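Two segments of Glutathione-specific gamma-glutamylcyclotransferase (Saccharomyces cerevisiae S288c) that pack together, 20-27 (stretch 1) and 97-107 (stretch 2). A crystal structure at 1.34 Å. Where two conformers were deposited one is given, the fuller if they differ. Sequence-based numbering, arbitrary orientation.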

# COMPACT_ATOMS: atom_id res chain seq x y z
N PRO A 20 -0.39 11.49 -7.47
CA PRO A 20 -1.81 11.15 -7.37
C PRO A 20 -2.43 10.88 -8.73
O PRO A 20 -1.86 11.25 -9.77
N PRO A 21 -3.59 10.25 -8.74
CA PRO A 21 -4.37 10.17 -9.97
C PRO A 21 -4.94 11.54 -10.35
O PRO A 21 -5.07 12.45 -9.53
N SER A 22 -5.24 11.68 -11.64
CA SER A 22 -5.84 12.90 -12.14
C SER A 22 -7.26 13.03 -11.62
O SER A 22 -7.98 12.05 -11.42
N HIS A 23 -7.66 14.27 -11.42
CA HIS A 23 -9.05 14.65 -11.25
C HIS A 23 -9.66 14.20 -9.93
O HIS A 23 -10.90 14.21 -9.79
N TYR A 24 -8.86 13.82 -8.94
CA TYR A 24 -9.46 13.49 -7.65
C TYR A 24 -10.09 14.74 -7.05
O TYR A 24 -9.61 15.87 -7.25
N THR A 25 -11.16 14.54 -6.29
CA THR A 25 -11.75 15.67 -5.56
C THR A 25 -11.68 15.56 -4.05
O THR A 25 -12.04 16.53 -3.36
N HIS A 26 -11.24 14.42 -3.51
CA HIS A 26 -10.86 14.27 -2.11
C HIS A 26 -9.59 13.44 -2.06
O HIS A 26 -9.41 12.50 -2.87
N ARG A 27 -8.75 13.74 -1.07
CA ARG A 27 -7.54 12.95 -0.78
C ARG A 27 -7.45 12.90 0.74
O ARG A 27 -7.14 13.91 1.37
N TYR A 97 -8.51 8.36 -2.31
CA TYR A 97 -8.90 9.41 -3.23
C TYR A 97 -10.32 9.18 -3.66
O TYR A 97 -10.75 8.04 -3.82
N TYR A 98 -11.05 10.27 -3.90
CA TYR A 98 -12.34 10.14 -4.57
C TYR A 98 -12.22 10.65 -5.99
O TYR A 98 -11.71 11.76 -6.23
N ILE A 99 -12.71 9.85 -6.92
CA ILE A 99 -12.72 10.16 -8.35
C ILE A 99 -14.17 10.33 -8.75
O ILE A 99 -14.95 9.38 -8.66
N PRO A 100 -14.58 11.51 -9.22
CA PRO A 100 -16.01 11.73 -9.59
C PRO A 100 -16.42 10.85 -10.76
O PRO A 100 -15.57 10.33 -11.50
N PRO A 101 -17.73 10.61 -10.89
CA PRO A 101 -18.25 9.76 -11.98
C PRO A 101 -17.71 10.11 -13.35
O PRO A 101 -17.46 9.22 -14.17
N GLU A 102 -17.55 11.41 -13.64
CA GLU A 102 -17.07 11.83 -14.95
C GLU A 102 -15.72 11.24 -15.28
O GLU A 102 -15.38 11.12 -16.46
N HIS A 103 -14.94 10.86 -14.27
CA HIS A 103 -13.60 10.36 -14.49
C HIS A 103 -13.38 8.95 -13.97
O HIS A 103 -12.27 8.42 -14.13
N ALA A 104 -14.40 8.30 -13.41
CA ALA A 104 -14.19 7.01 -12.76
C ALA A 104 -13.62 5.96 -13.73
O ALA A 104 -12.88 5.06 -13.32
N GLN A 105 -13.95 6.06 -15.01
CA GLN A 105 -13.47 4.99 -15.87
C GLN A 105 -11.97 5.06 -16.10
O GLN A 105 -11.39 4.08 -16.56
N GLU A 106 -11.33 6.16 -15.74
CA GLU A 106 -9.88 6.26 -15.88
C GLU A 106 -9.14 5.40 -14.87
O GLU A 106 -7.93 5.17 -15.03
N VAL A 107 -9.82 4.96 -13.81
CA VAL A 107 -9.17 4.17 -12.78
C VAL A 107 -8.53 2.93 -13.38
O VAL A 107 -7.43 2.51 -12.98

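Tyr97 has the largest area covered by the other stretch, followed by His23 and Tyr98. The backbones of the two stretches meet antiparallel, with Arg27 opposite Tyr97. Thr25 N donates to Tyr98 O at 2.8 Å, and Tyr98 N donates to His26 O at 3.0 Å.

Tyr97 is buried. Its chi1 is m (-71°), and the side chain lies on the same face of the sheet as Arg27. Pro21 covers one face of the ring: Pro21 CD is 3.6 Å from the ring centroid and almost on the ring normal, a CH-pi contact. The Tyr24 ring, with chi1 p, meets the Tyr97 ring obliquely, with Tyr24 CG 3.6 Å from Tyr97 CD1. The phenol end reaches Pro20, where Pro20 CB is 3.4 Å from Tyr97 OH. The extended Arg27 side chain (chi1 to chi3 all t) runs out to the same hydroxyl, and Arg27 NE donates to Tyr97 OH at 3.1 Å. Ile99, chi1 and chi2 both m, adds an apolar neighbour: Ile99 CD1 is 3.9 Å from Tyr24 CB and 4.1 Å from Pro21 CG.

His23 points toward stretch 2, with chi1 m. Its ring forms an offset stack on the ring of His103, also chi1 m; the centroids are 3.6 Å apart and the planes differ by 13°. His23 CB also sits over the His103 face. The His103 ring is held from its own stretch, since His103 ND1 donates to Glu106 OE2 at 2.9 Å. The other carboxylate oxygen takes a water, which bridges the stretches by donating to Glu106 OE1 at 2.6 Å and to Ser22 O at 2.8 Å.

Tyr98, chi1 t, lies on the face shared with His26. Thr25 OG1 approaches its ring edge, 3.2 Å from Tyr98 CD2. His26, chi1 m, places CD2 3.7 Å from Tyr98 CB.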

# COMPACT_ATOMS: atom_id res chain seq x y z
CB PRO A 20 -2.43 12.42 -6.76
CG PRO A 20 -1.49 13.51 -7.18
CD PRO A 20 -0.12 12.90 -7.12
CB PRO A 21 -5.48 9.17 -9.61
CG PRO A 21 -5.65 9.32 -8.14
CD PRO A 21 -4.29 9.69 -7.57
CB SER A 22 -5.92 12.87 -13.67
OG SER A 22 -4.69 12.46 -14.23
CB HIS A 23 -9.91 14.20 -12.44
CG HIS A 23 -9.62 14.98 -13.68
ND1 HIS A 23 -9.04 14.41 -14.79
CD2 HIS A 23 -9.80 16.28 -13.96
CE1 HIS A 23 -8.89 15.34 -15.72
NE2 HIS A 23 -9.35 16.49 -15.24
CB TYR A 24 -8.42 12.91 -6.69
CG TYR A 24 -7.38 13.88 -6.18
CD1 TYR A 24 -7.67 14.70 -5.09
CD2 TYR A 24 -6.10 13.93 -6.75
CE1 TYR A 24 -6.73 15.60 -4.59
CE2 TYR A 24 -5.16 14.82 -6.27
CZ TYR A 24 -5.47 15.63 -5.18
OH TYR A 24 -4.53 16.50 -4.66
CB THR A 25 -13.21 15.90 -5.96
OG1 THR A 25 -13.92 14.72 -5.64
CG2 THR A 25 -13.35 16.19 -7.45
CB HIS A 26 -11.92 13.50 -1.32
CG HIS A 26 -13.26 14.16 -1.29
ND1 HIS A 26 -13.64 15.03 -0.31
CD2 HIS A 26 -14.29 14.08 -2.15
CE1 HIS A 26 -14.87 15.45 -0.54
NE2 HIS A 26 -15.29 14.89 -1.66
CB ARG A 27 -6.28 13.61 -1.37
CG ARG A 27 -5.05 12.86 -1.02
CD ARG A 27 -3.78 13.58 -1.56
NE ARG A 27 -2.55 12.80 -1.39
CZ ARG A 27 -1.79 12.86 -0.30
NH1 ARG A 27 -2.15 13.64 0.71
NH2 ARG A 27 -0.65 12.15 -0.25
CB TYR A 97 -8.06 9.30 -4.51
CG TYR A 97 -6.62 9.68 -4.32
CD1 TYR A 97 -6.26 11.02 -4.25
CD2 TYR A 97 -5.60 8.72 -4.18
CE1 TYR A 97 -4.97 11.40 -4.07
CE2 TYR A 97 -4.27 9.10 -3.99
CZ TYR A 97 -3.98 10.44 -3.95
OH TYR A 97 -2.68 10.84 -3.76
CB TYR A 98 -13.41 10.97 -3.87
CG TYR A 98 -14.80 10.84 -4.52
CD1 TYR A 98 -15.54 9.67 -4.40
CD2 TYR A 98 -15.32 11.86 -5.31
CE1 TYR A 98 -16.78 9.54 -4.97
CE2 TYR A 98 -16.59 11.75 -5.87
CZ TYR A 98 -17.30 10.59 -5.70
OH TYR A 98 -18.54 10.42 -6.27
CB ILE A 99 -12.05 9.05 -9.17
CG1 ILE A 99 -10.69 8.60 -8.58
CG2 ILE A 99 -11.97 9.45 -10.65
CD1 ILE A 99 -9.68 9.68 -8.47
CB PRO A 100 -16.06 13.21 -9.97
CG PRO A 100 -14.62 13.66 -10.13
CD PRO A 100 -13.74 12.71 -9.35
CB PRO A 101 -19.77 10.01 -11.92
CG PRO A 101 -20.04 10.49 -10.55
CD PRO A 101 -18.79 11.17 -10.04
CB GLU A 102 -16.94 13.35 -15.02
CG GLU A 102 -18.10 14.11 -14.44
CD GLU A 102 -17.97 14.30 -12.94
OE1 GLU A 102 -17.20 15.20 -12.52
OE2 GLU A 102 -18.62 13.54 -12.19
CB HIS A 103 -12.56 11.32 -13.90
CG HIS A 103 -12.55 12.67 -14.55
ND1 HIS A 103 -11.82 12.94 -15.69
CD2 HIS A 103 -13.15 13.83 -14.20
CE1 HIS A 103 -12.00 14.21 -16.03
NE2 HIS A 103 -12.81 14.77 -15.14
CB ALA A 104 -15.50 6.50 -12.16
CB GLN A 105 -14.24 4.92 -17.18
CG GLN A 105 -13.92 5.99 -18.16
CD GLN A 105 -14.88 5.94 -19.35
OE1 GLN A 105 -15.90 6.63 -19.36
NE2 GLN A 105 -14.56 5.11 -20.34
CB GLU A 106 -9.47 7.71 -15.68
CG GLU A 106 -9.85 8.59 -16.84
CD GLU A 106 -9.74 10.05 -16.51
OE1 GLU A 106 -8.93 10.39 -15.62
OE2 GLU A 106 -10.47 10.87 -17.13
CB VAL A 107 -10.19 3.87 -11.67
CG1 VAL A 107 -9.62 2.95 -10.63
CG2 VAL A 107 -10.60 5.17 -11.01
O HOH W 1 -9.03 10.06 -13.04